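Local atomic coordinates of tryptophan decarboxylase 1 (Oryza sativa subsp. japonica, PDB entry 6KHO), a protein that uses pyridoxal 5'-phosphate to decarboxylate L-tryptophan to tryptamine and 5-hydroxy-L-tryptophan to serotonin, feeding serotonin biosynthesis in rice. Residues A[108-116]-A[387-396]; A[170-181]-A[376-386]. All coordinates share one frame; numbering follows the deposited sequence.

Contact 1 (A[108-116]-A[387-396])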
loop_
_atom_site.group_PDB
_atom_site.type_symbol
_atom_site.label_atom_id
_atom_site.label_comp_id
_atom_site.label_asym_id
_atom_site.label_seq_id
_atom_site.Cartn_x
_atom_site.Cartn_y
_atom_site.Cartn_z
ATOM N N ASN A 108 -15.032 10.583 4.028
ATOM C CA ASN A 108 -14.993 9.462 4.955
ATOM C C ASN A 108 -16.408 9.168 5.446
ATOM O O ASN A 108 -17.346 9.941 5.216
ATOM C CB ASN A 108 -14.038 9.772 6.127
ATOM C CG ASN A 108 -13.325 8.542 6.654
ATOM O OD1 ASN A 108 -13.639 7.407 6.279
ATOM N ND2 ASN A 108 -12.352 8.764 7.541
ATOM N N SER A 109 -16.557 8.040 6.145
ATOM C CA SER A 109 -17.862 7.653 6.661
ATOM C C SER A 109 -17.680 6.669 7.806
ATOM O O SER A 109 -16.670 5.958 7.883
ATOM C CB SER A 109 -18.747 7.033 5.569
ATOM O OG SER A 109 -18.216 5.791 5.105
ATOM N N ALA A 110 -18.678 6.632 8.692
ATOM C CA ALA A 110 -18.622 5.707 9.824
ATOM C C ALA A 110 -18.535 4.258 9.355
ATOM O O ALA A 110 -17.805 3.454 9.945
ATOM C CB ALA A 110 -19.838 5.911 10.727
ATOM N N ALA A 111 -19.250 3.915 8.276
ATOM C CA ALA A 111 -19.202 2.545 7.766
ATOM C C ALA A 111 -17.799 2.172 7.296
ATOM O O ALA A 111 -17.342 1.045 7.526
ATOM C CB ALA A 111 -20.204 2.361 6.627
ATOM N N ALA A 112 -17.104 3.100 6.638
ATOM C CA ALA A 112 -15.778 2.789 6.114
ATOM C C ALA A 112 -14.758 2.645 7.232
ATOM O O ALA A 112 -13.917 1.741 7.196
ATOM C CB ALA A 112 -15.322 3.865 5.125
ATOM N N ILE A 113 -14.814 3.535 8.227
ATOM C CA ILE A 113 -13.924 3.423 9.381
ATOM C C ILE A 113 -14.190 2.124 10.135
ATOM O O ILE A 113 -13.254 1.424 10.537
ATOM C CB ILE A 113 -14.080 4.646 10.301
ATOM C CG1 ILE A 113 -13.665 5.921 9.559
ATOM C CG2 ILE A 113 -13.232 4.468 11.542
ATOM C CD1 ILE A 113 -14.221 7.203 10.204
ATOM N N ALA A 114 -15.469 1.778 10.322
ATOM C CA ALA A 114 -15.830 0.513 10.956
ATOM C C ALA A 114 -15.261 -0.669 10.188
ATOM O O ALA A 114 -14.658 -1.580 10.774
ATOM C CB ALA A 114 -17.357 0.394 11.058
ATOM N N GLY A 115 -15.420 -0.654 8.858
ATOM C CA GLY A 115 -14.915 -1.750 8.053
ATOM C C GLY A 115 -13.406 -1.874 8.121
ATOM O O GLY A 115 -12.866 -2.981 8.227
ATOM N N ASP A 116 -12.700 -0.742 8.079
ATOM C CA ASP A 116 -11.249 -0.829 8.151
ATOM C C ASP A 116 -10.772 -1.256 9.528
ATOM O O ASP A 116 -9.768 -1.968 9.634
ATOM C CB ASP A 116 -10.589 0.483 7.753
ATOM C CG ASP A 116 -9.814 0.346 6.450
ATOM O OD1 ASP A 116 -9.936 -0.730 5.797
ATOM O OD2 ASP A 116 -9.084 1.285 6.077
ATOM N N LEU A 387 -13.484 -4.988 2.405
ATOM C CA LEU A 387 -14.505 -4.942 3.443
ATOM C C LEU A 387 -15.074 -3.534 3.598
ATOM O O LEU A 387 -16.300 -3.350 3.613
ATOM C CB LEU A 387 -13.930 -5.457 4.766
ATOM C CG LEU A 387 -14.939 -5.600 5.910
ATOM C CD1 LEU A 387 -16.051 -6.572 5.527
ATOM C CD2 LEU A 387 -14.248 -6.072 7.182
ATOM N N LYS A 388 -14.207 -2.522 3.713
ATOM C CA LYS A 388 -14.726 -1.176 3.946
ATOM C C LYS A 388 -15.498 -0.665 2.738
ATOM O O LYS A 388 -16.514 0.022 2.895
ATOM C CB LYS A 388 -13.596 -0.209 4.314
ATOM C CG LYS A 388 -12.566 0.033 3.218
ATOM C CD LYS A 388 -11.472 0.966 3.724
ATOM C CE LYS A 388 -10.224 0.881 2.851
ATOM N NZ LYS A 388 -9.147 1.790 3.364
ATOM N N LEU A 389 -15.046 -1.003 1.523
ATOM C CA LEU A 389 -15.764 -0.557 0.331
ATOM C C LEU A 389 -17.148 -1.205 0.243
ATOM O O LEU A 389 -18.139 -0.531 -0.066
ATOM C CB LEU A 389 -14.943 -0.865 -0.921
ATOM C CG LEU A 389 -15.525 -0.299 -2.212
ATOM C CD1 LEU A 389 -15.885 1.182 -2.056
ATOM C CD2 LEU A 389 -14.558 -0.530 -3.398
ATOM N N TRP A 390 -17.234 -2.509 0.523
ATOM C CA TRP A 390 -18.539 -3.174 0.563
ATOM C C TRP A 390 -19.423 -2.591 1.666
ATOM O O TRP A 390 -20.619 -2.357 1.458
ATOM C CB TRP A 390 -18.349 -4.679 0.757
ATOM C CG TRP A 390 -19.613 -5.406 1.119
ATOM C CD1 TRP A 390 -20.639 -5.739 0.280
ATOM C CD2 TRP A 390 -19.991 -5.875 2.425
ATOM N NE1 TRP A 390 -21.637 -6.379 0.985
ATOM C CE2 TRP A 390 -21.266 -6.473 2.303
ATOM C CE3 TRP A 390 -19.384 -5.827 3.687
ATOM C CZ2 TRP A 390 -21.934 -7.048 3.389
ATOM C CZ3 TRP A 390 -20.047 -6.412 4.773
ATOM C CH2 TRP A 390 -21.314 -7.010 4.611
ATOM N N MET A 391 -18.849 -2.321 2.837
ATOM C CA MET A 391 -19.660 -1.801 3.939
ATOM C C MET A 391 -20.257 -0.436 3.609
ATOM O O MET A 391 -21.380 -0.125 4.023
ATOM C CB MET A 391 -18.821 -1.718 5.200
ATOM C CG MET A 391 -18.673 -3.053 5.896
ATOM S SD MET A 391 -18.266 -2.800 7.632
ATOM C CE MET A 391 -18.346 -4.494 8.208
ATOM N N VAL A 392 -19.511 0.398 2.887
ATOM C CA VAL A 392 -20.030 1.705 2.487
ATOM C C VAL A 392 -21.230 1.534 1.558
ATOM O O VAL A 392 -22.291 2.139 1.768
ATOM C CB VAL A 392 -18.913 2.543 1.830
ATOM C CG1 VAL A 392 -19.507 3.708 1.041
ATOM C CG2 VAL A 392 -17.942 3.041 2.891
ATOM N N MET A 393 -21.078 0.712 0.516
ATOM C CA MET A 393 -22.176 0.501 -0.425
ATOM C C MET A 393 -23.341 -0.239 0.226
ATOM O O MET A 393 -24.507 0.108 -0.007
ATOM C CB MET A 393 -21.687 -0.273 -1.655
ATOM C CG MET A 393 -20.887 0.565 -2.655
ATOM S SD MET A 393 -20.251 -0.379 -4.072
ATOM C CE MET A 393 -19.127 -1.533 -3.268
ATOM N N ARG A 394 -23.050 -1.260 1.041
ATOM C CA ARG A 394 -24.113 -2.062 1.649
ATOM C C ARG A 394 -24.919 -1.255 2.663
ATOM O O ARG A 394 -26.139 -1.423 2.766
ATOM C CB ARG A 394 -23.529 -3.314 2.319
ATOM C CG ARG A 394 -24.571 -4.237 3.009
ATOM C CD ARG A 394 -25.586 -4.703 1.966
ATOM N NE ARG A 394 -26.515 -5.745 2.410
ATOM C CZ ARG A 394 -27.826 -5.568 2.499
ATOM N NH1 ARG A 394 -28.342 -4.383 2.217
ATOM N NH2 ARG A 394 -28.617 -6.563 2.885
ATOM N N THR A 395 -24.267 -0.379 3.427
ATOM C CA THR A 395 -24.986 0.332 4.480
ATOM C C THR A 395 -25.739 1.541 3.925
ATOM O O THR A 395 -26.903 1.764 4.277
ATOM C CB THR A 395 -24.014 0.757 5.593
ATOM O OG1 THR A 395 -23.256 -0.379 6.035
ATOM C CG2 THR A 395 -24.772 1.345 6.799
ATOM N N TYR A 396 -25.103 2.325 3.054
ATOM C CA TYR A 396 -25.690 3.581 2.589
ATOM C C TYR A 396 -26.526 3.428 1.319
ATOM O O TYR A 396 -27.549 4.109 1.178
ATOM C CB TYR A 396 -24.594 4.622 2.365
ATOM C CG TYR A 396 -23.777 4.867 3.613
ATOM C CD1 TYR A 396 -24.397 5.018 4.853
ATOM C CD2 TYR A 396 -22.390 4.922 3.563
ATOM C CE1 TYR A 396 -23.658 5.228 6.007
ATOM C CE2 TYR A 396 -21.635 5.140 4.716
ATOM C CZ TYR A 396 -22.283 5.297 5.927
ATOM O OH TYR A 396 -21.543 5.515 7.057
HETATM O O HOH W 1 -11.333 -2.852 4.864
#

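Contact 2 (A[170-181]-A[376-386]). With PLP (pyridoxal-5'-phosphate), chain C; PLP (pyridoxal-5'-phosphate), chain J.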
loop_
_atom_site.group_PDB
_atom_site.type_symbol
_atom_site.label_atom_id
_atom_site.label_comp_id
_atom_site.label_asym_id
_atom_site.label_seq_id
_atom_site.Cartn_x
_atom_site.Cartn_y
_atom_site.Cartn_z
ATOM N N VAL A 170 -8.907 -4.904 -9.454
ATOM C CA VAL A 170 -8.145 -5.094 -8.228
ATOM C C VAL A 170 -8.193 -3.792 -7.441
ATOM O O VAL A 170 -8.159 -2.702 -8.018
ATOM C CB VAL A 170 -6.687 -5.527 -8.518
ATOM C CG1 VAL A 170 -5.947 -4.466 -9.353
ATOM C CG2 VAL A 170 -5.932 -5.811 -7.201
ATOM N N ILE A 171 -8.278 -3.906 -6.120
ATOM C CA ILE A 171 -8.141 -2.748 -5.248
ATOM C C ILE A 171 -6.665 -2.598 -4.903
ATOM O O ILE A 171 -6.045 -3.527 -4.374
ATOM C CB ILE A 171 -8.991 -2.891 -3.978
ATOM C CG1 ILE A 171 -10.479 -2.989 -4.339
ATOM C CG2 ILE A 171 -8.721 -1.720 -3.042
ATOM C CD1 ILE A 171 -11.368 -3.351 -3.100
ATOM N N LEU A 172 -6.108 -1.437 -5.216
ATOM C CA LEU A 172 -4.731 -1.083 -4.911
ATOM C C LEU A 172 -4.724 0.083 -3.926
ATOM O O LEU A 172 -5.761 0.683 -3.631
ATOM C CB LEU A 172 -3.964 -0.709 -6.195
ATOM C CG LEU A 172 -3.981 -1.779 -7.291
ATOM C CD1 LEU A 172 -3.422 -1.262 -8.625
ATOM C CD2 LEU A 172 -3.216 -3.015 -6.834
ATOM N N GLY A 173 -3.534 0.410 -3.420
ATOM C CA GLY A 173 -3.418 1.537 -2.509
ATOM C C GLY A 173 -3.534 2.884 -3.206
ATOM O O GLY A 173 -4.146 3.813 -2.673
ATOM N N THR A 174 -2.969 3.013 -4.413
ATOM C CA THR A 174 -2.772 4.325 -5.018
ATOM C C THR A 174 -2.999 4.277 -6.522
ATOM O O THR A 174 -2.857 3.237 -7.167
ATOM C CB THR A 174 -1.343 4.872 -4.785
ATOM O OG1 THR A 174 -0.383 3.960 -5.346
ATOM C CG2 THR A 174 -1.051 5.078 -3.290
ATOM N N THR A 175 -3.292 5.452 -7.082
ATOM C CA THR A 175 -3.316 5.582 -8.536
ATOM C C THR A 175 -1.938 5.305 -9.133
ATOM O O THR A 175 -1.831 4.722 -10.220
ATOM C CB THR A 175 -3.829 6.974 -8.924
ATOM O OG1 THR A 175 -5.207 7.079 -8.548
ATOM C CG2 THR A 175 -3.723 7.211 -10.435
ATOM N N SER A 176 -0.867 5.671 -8.420
ATOM C CA SER A 176 0.472 5.423 -8.946
ATOM C C SER A 176 0.706 3.938 -9.212
ATOM O O SER A 176 1.263 3.581 -10.255
ATOM C CB SER A 176 1.538 5.962 -7.990
ATOM O OG SER A 176 1.364 7.352 -7.777
ATOM N N GLU A 177 0.305 3.061 -8.277
ATOM C CA GLU A 177 0.466 1.628 -8.514
ATOM C C GLU A 177 -0.391 1.159 -9.685
ATOM O O GLU A 177 0.023 0.283 -10.450
ATOM C CB GLU A 177 0.128 0.810 -7.259
ATOM C CG GLU A 177 0.555 -0.678 -7.423
ATOM C CD GLU A 177 0.373 -1.502 -6.164
ATOM O OE1 GLU A 177 -0.050 -0.928 -5.134
ATOM O OE2 GLU A 177 0.656 -2.725 -6.207
ATOM N N ALA A 178 -1.603 1.702 -9.820
ATOM C CA ALA A 178 -2.442 1.342 -10.954
ATOM C C ALA A 178 -1.798 1.779 -12.268
ATOM O O ALA A 178 -1.843 1.048 -13.270
ATOM C CB ALA A 178 -3.830 1.966 -10.783
ATOM N N MET A 179 -1.181 2.959 -12.275
ATOM C CA MET A 179 -0.446 3.392 -13.453
ATOM C C MET A 179 0.751 2.494 -13.698
ATOM O O MET A 179 1.023 2.111 -14.842
ATOM C CB MET A 179 0.006 4.840 -13.287
ATOM C CG MET A 179 -1.107 5.837 -13.463
ATOM S SD MET A 179 -0.616 7.466 -12.874
ATOM C CE MET A 179 -2.049 8.426 -13.363
ATOM N N LEU A 180 1.476 2.148 -12.639
ATOM C CA LEU A 180 2.714 1.388 -12.807
ATOM C C LEU A 180 2.436 0.003 -13.388
ATOM O O LEU A 180 3.140 -0.454 -14.298
ATOM C CB LEU A 180 3.443 1.268 -11.471
ATOM C CG LEU A 180 4.666 0.342 -11.409
ATOM C CD1 LEU A 180 5.718 0.733 -12.462
ATOM C CD2 LEU A 180 5.293 0.375 -10.035
ATOM N N VAL A 181 1.420 -0.688 -12.870
ATOM C CA VAL A 181 1.227 -2.059 -13.329
ATOM C C VAL A 181 0.692 -2.071 -14.763
ATOM O O VAL A 181 1.040 -2.960 -15.547
ATOM C CB VAL A 181 0.332 -2.855 -12.354
ATOM C CG1 VAL A 181 0.957 -2.905 -10.944
ATOM C CG2 VAL A 181 -1.101 -2.309 -12.291
ATOM N N MET A 376 -2.024 -9.350 -9.442
ATOM C CA MET A 376 -2.581 -8.131 -10.018
ATOM C C MET A 376 -1.994 -6.872 -9.385
ATOM O O MET A 376 -2.543 -5.782 -9.569
ATOM C CB MET A 376 -4.106 -8.119 -9.870
ATOM C CG MET A 376 -4.803 -9.246 -10.598
ATOM S SD MET A 376 -5.104 -8.770 -12.300
ATOM C CE MET A 376 -6.384 -7.525 -12.097
ATOM N N GLN A 377 -0.886 -6.991 -8.653
ATOM C CA GLN A 377 -0.323 -5.872 -7.896
ATOM C C GLN A 377 1.186 -6.041 -7.848
ATOM O O GLN A 377 1.728 -7.055 -8.302
ATOM C CB GLN A 377 -0.889 -5.818 -6.466
ATOM C CG GLN A 377 -0.448 -7.017 -5.635
ATOM C CD GLN A 377 -1.025 -7.036 -4.208
ATOM O OE1 GLN A 377 -2.053 -6.420 -3.929
ATOM N NE2 GLN A 377 -0.346 -7.740 -3.308
ATOM N N VAL A 378 1.861 -5.065 -7.238
ATOM C CA VAL A 378 3.319 -5.133 -7.104
ATOM C C VAL A 378 3.734 -6.155 -6.046
ATOM O O VAL A 378 4.597 -7.010 -6.290
ATOM C CB VAL A 378 3.885 -3.731 -6.800
ATOM C CG1 VAL A 378 5.346 -3.817 -6.322
ATOM C CG2 VAL A 378 3.755 -2.849 -8.049
ATOM N N GLY A 379 3.137 -6.090 -4.853
ATOM C CA GLY A 379 3.591 -6.872 -3.720
ATOM C C GLY A 379 2.923 -8.237 -3.605
ATOM O O GLY A 379 2.170 -8.676 -4.475
ATOM N N VAL A 380 3.215 -8.915 -2.493
ATOM C CA VAL A 380 2.655 -10.240 -2.232
ATOM C C VAL A 380 1.487 -10.093 -1.261
ATOM O O VAL A 380 0.331 -10.310 -1.641
ATOM C CB VAL A 380 3.717 -11.220 -1.698
ATOM C CG1 VAL A 380 3.139 -12.641 -1.579
ATOM C CG2 VAL A 380 4.933 -11.234 -2.620
ATOM N N GLY A 381 1.773 -9.703 -0.012
ATOM C CA GLY A 381 0.716 -9.533 0.969
ATOM C C GLY A 381 -0.199 -8.363 0.650
ATOM O O GLY A 381 0.119 -7.480 -0.150
ATOM N N ARG A 382 -1.375 -8.362 1.283
ATOM C CA ARG A 382 -2.355 -7.299 1.085
ATOM C C ARG A 382 -3.411 -7.376 2.180
ATOM O O ARG A 382 -3.765 -8.470 2.625
ATOM C CB ARG A 382 -3.022 -7.394 -0.301
ATOM C CG ARG A 382 -3.685 -8.754 -0.605
ATOM C CD ARG A 382 -3.769 -9.033 -2.115
ATOM N NE ARG A 382 -4.152 -7.840 -2.861
ATOM C CZ ARG A 382 -5.404 -7.408 -2.976
ATOM N NH1 ARG A 382 -6.392 -8.090 -2.406
ATOM N NH2 ARG A 382 -5.667 -6.307 -3.665
ATOM N N ARG A 383 -3.900 -6.202 2.594
ATOM C CA ARG A 383 -5.004 -6.040 3.530
ATOM C C ARG A 383 -6.333 -6.411 2.876
ATOM O O ARG A 383 -6.483 -6.410 1.655
ATOM C CB ARG A 383 -5.117 -4.582 4.005
ATOM C CG ARG A 383 -4.098 -4.146 5.028
ATOM C CD ARG A 383 -4.310 -2.664 5.397
ATOM N NE ARG A 383 -5.679 -2.396 5.838
ATOM C CZ ARG A 383 -6.105 -2.521 7.085
ATOM N NH1 ARG A 383 -5.272 -2.914 8.056
ATOM N NH2 ARG A 383 -7.371 -2.243 7.367
ATOM N N PHE A 384 -7.316 -6.686 3.732
ATOM C CA PHE A 384 -8.711 -6.909 3.346
ATOM C C PHE A 384 -9.393 -5.554 3.109
ATOM O O PHE A 384 -10.228 -5.092 3.889
ATOM C CB PHE A 384 -9.386 -7.718 4.452
ATOM C CG PHE A 384 -10.781 -8.205 4.133
ATOM C CD1 PHE A 384 -11.386 -7.951 2.907
ATOM C CD2 PHE A 384 -11.488 -8.915 5.091
ATOM C CE1 PHE A 384 -12.666 -8.405 2.645
ATOM C CE2 PHE A 384 -12.769 -9.373 4.840
ATOM C CZ PHE A 384 -13.361 -9.113 3.620
ATOM N N ARG A 385 -9.009 -4.898 2.003
ATOM C CA ARG A 385 -9.575 -3.588 1.667
ATOM C C ARG A 385 -10.986 -3.675 1.123
ATOM O O ARG A 385 -11.704 -2.673 1.145
ATOM C CB ARG A 385 -8.735 -2.857 0.617
ATOM C CG ARG A 385 -7.308 -2.609 1.013
ATOM C CD ARG A 385 -6.655 -1.476 0.190
ATOM N NE ARG A 385 -5.641 -0.920 1.064
ATOM C CZ ARG A 385 -4.376 -1.315 1.073
ATOM N NH1 ARG A 385 -3.961 -2.204 0.171
ATOM N NH2 ARG A 385 -3.530 -0.795 1.971
ATOM N N GLY A 386 -11.385 -4.835 0.608
ATOM C CA GLY A 386 -12.733 -4.965 0.084
ATOM C C GLY A 386 -13.800 -4.729 1.131
ATOM O O GLY A 386 -14.899 -4.283 0.801
HETATM N N1 PLP C . -4.464 11.407 -10.285
HETATM C C2 PLP C . -5.514 12.266 -10.026
HETATM C C2A PLP C . -6.362 12.820 -11.128
HETATM C C3 PLP C . -5.794 12.634 -8.719
HETATM O O3 PLP C . -6.837 13.483 -8.466
HETATM C C4 PLP C . -5.033 12.130 -7.671
HETATM C C4A PLP C . -5.552 12.211 -6.264
HETATM C C5 PLP C . -3.978 11.268 -7.931
HETATM C C6 PLP C . -3.693 10.911 -9.247
HETATM C C5A PLP C . -3.170 10.765 -6.753
HETATM O O4P PLP C . -2.323 9.685 -7.068
HETATM P P PLP C . -1.838 8.641 -5.920
HETATM O O1P PLP C . -1.309 9.380 -4.721
HETATM O O2P PLP C . -0.782 7.764 -6.547
HETATM O O3P PLP C . -2.991 7.781 -5.433
HETATM N N1 PLP J . 10.753 -11.394 1.448
HETATM C C2 PLP J . 10.665 -12.057 2.650
HETATM C C2A PLP J . 11.907 -12.573 3.337
HETATM C C3 PLP J . 9.418 -12.236 3.226
HETATM O O3 PLP J . 9.340 -12.890 4.426
HETATM C C4 PLP J . 8.263 -11.742 2.610
HETATM C C4A PLP J . 7.139 -11.260 3.484
HETATM C C5 PLP J . 8.370 -11.101 1.387
HETATM C C6 PLP J . 9.622 -10.921 0.812
HETATM C C5A PLP J . 7.123 -10.588 0.689
HETATM O O4P PLP J . 6.858 -9.276 1.097
HETATM P P PLP J . 5.540 -8.438 0.724
HETATM O O1P PLP J . 5.475 -7.348 1.763
HETATM O O2P PLP J . 5.754 -7.891 -0.670
HETATM O O3P PLP J . 4.276 -9.257 0.751
HETATM O O HOH W 2 1.335 -4.111 -4.039
#

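Contact 1 (A[108-116]-A[387-396])
Gly115 lies directly against the backbone of Lys388, their CA atoms 4.2 Å apart, where helix 110-122 packs antiparallel on the start of helix 386-420. The short axes come within 7.6 Å at an angle of 148°, a pairing inside the pyridoxal-phosphate decarboxylase domain. A side chain at Gly115 would collide with Lys388 CA and crowd the sulfur of Met391, which settles beside the helix, SD to Gly115 CA 3.5 Å; Leu387 CD2 touches Gly115 O. This is the tight end. Toward Ala111 the backbones draw apart, Ala111 CA to Val392 CA being 5.4 Å, and side chains fill the difference: the methyl of Ala111 is a knob in the hole formed by Met391, Val392, Thr395 and Tyr396.

The looser, polar flank is lined by Asp116 and Lys388. It is still buried, but a water bridges it, donating to Asp116 OD1 and accepting from Lys388 N, an amide in the first turn of its helix. Lys388 CG stands between its own backbone N and carbonyl carbon (chi1 65°), and the rest of the chain runs extended past the carboxylate, bringing NZ to 2.8 Å from Asp116 OD2 in a salt bridge that approaches from above the carboxylate plane. Cys335 O and Asp337 O also accept from NZ, so the ammonium has two backbone acceptors besides the carboxylate.

At the far end Tyr396 reaches back to the start of helix 110-122. Its OH accepts from Ala111 N at 3.1 Å with an N-H...O angle of 159°, serving a first-turn amide. Ser109, the N-cap residue, accepts from Ala112 N and is also hydrogen-bonded to Met333 O; its OG lies in the plane of the Tyr396 ring, at the edge, 3.5 Å from Tyr396 CE2.

Contact 2 (A[170-181]-A[376-386])
Glu177 reaches across to the backbone of Val378, whose N donates to Glu177 OE2 at 2.8 Å, nearly straight at 173°. The glutamate gets there because CG lies anti to the backbone N (chi1 -169°) and the chain beyond it is extended. A water donating to the same OE2 accepts from Gly379 N, so one carboxylate oxygen serves one amide directly and the next through the water. Val378 CG2 meets Leu180 CD2 with the two side chains at about a right angle, and Val181 CG1 at 4.0 Å on a slant.

As in other fold type I pyridoxal-phosphate enzymes, the cofactor sites lie at the dimer interface. Thr174 caps helix 175-194, and Thr175 N and Ser176 N at its N-terminal end donate to the phosphate of one cofactor, while Val380 N and Gly381 N of the loop donate to that of the other, which Thr175 and Ser176 of the second subunit also bind.

The carboxamide of Gln377 ties three points of the loop together: NE2 donates to Gly379 O and Gly381 O, each from above the carbonyl plane, and OE1 accepts from Arg382 NE at 2.8 Å, lying in the guanidinium plane. Gln377 CB rests against Leu172 CD2 at 3.7 Å. Cut back to an alanine, this position would probably leave Arg382 NE without that acceptor and the phosphate-binding turn freer to shift. Val170 and Met376 lie side by side and run opposite ways, Val170 CB 3.9 Å from Met376 CB. Ile171 CG2 touches CB and CD of Arg385, whose guanidinium end forms a salt bridge with Asp337 of the second subunit.

Both contacts are buried and both reach the second subunit, but they differ in kind. Contact 1 joins two helices through small residues, with the Asp116-Lys388 salt bridge and a tyrosine hydroxyl as polar ties at their ends. Contact 2 sets an irregular loop against an edge strand and a helix start, and its carboxylate meets a backbone amide instead of an ammonium; its segments contact cofactor phosphates directly, whereas in contact 1 the side chain of Lys388 is about 12 Å from a pyridoxal phosphate. The loop 376-386 runs straight into helix 386-420, so the two share one continuous stretch of chain. They also touch: Leu389 CD2 packs on Ile171 CD1, and Asp116 makes a long, weak ion pair with Arg383.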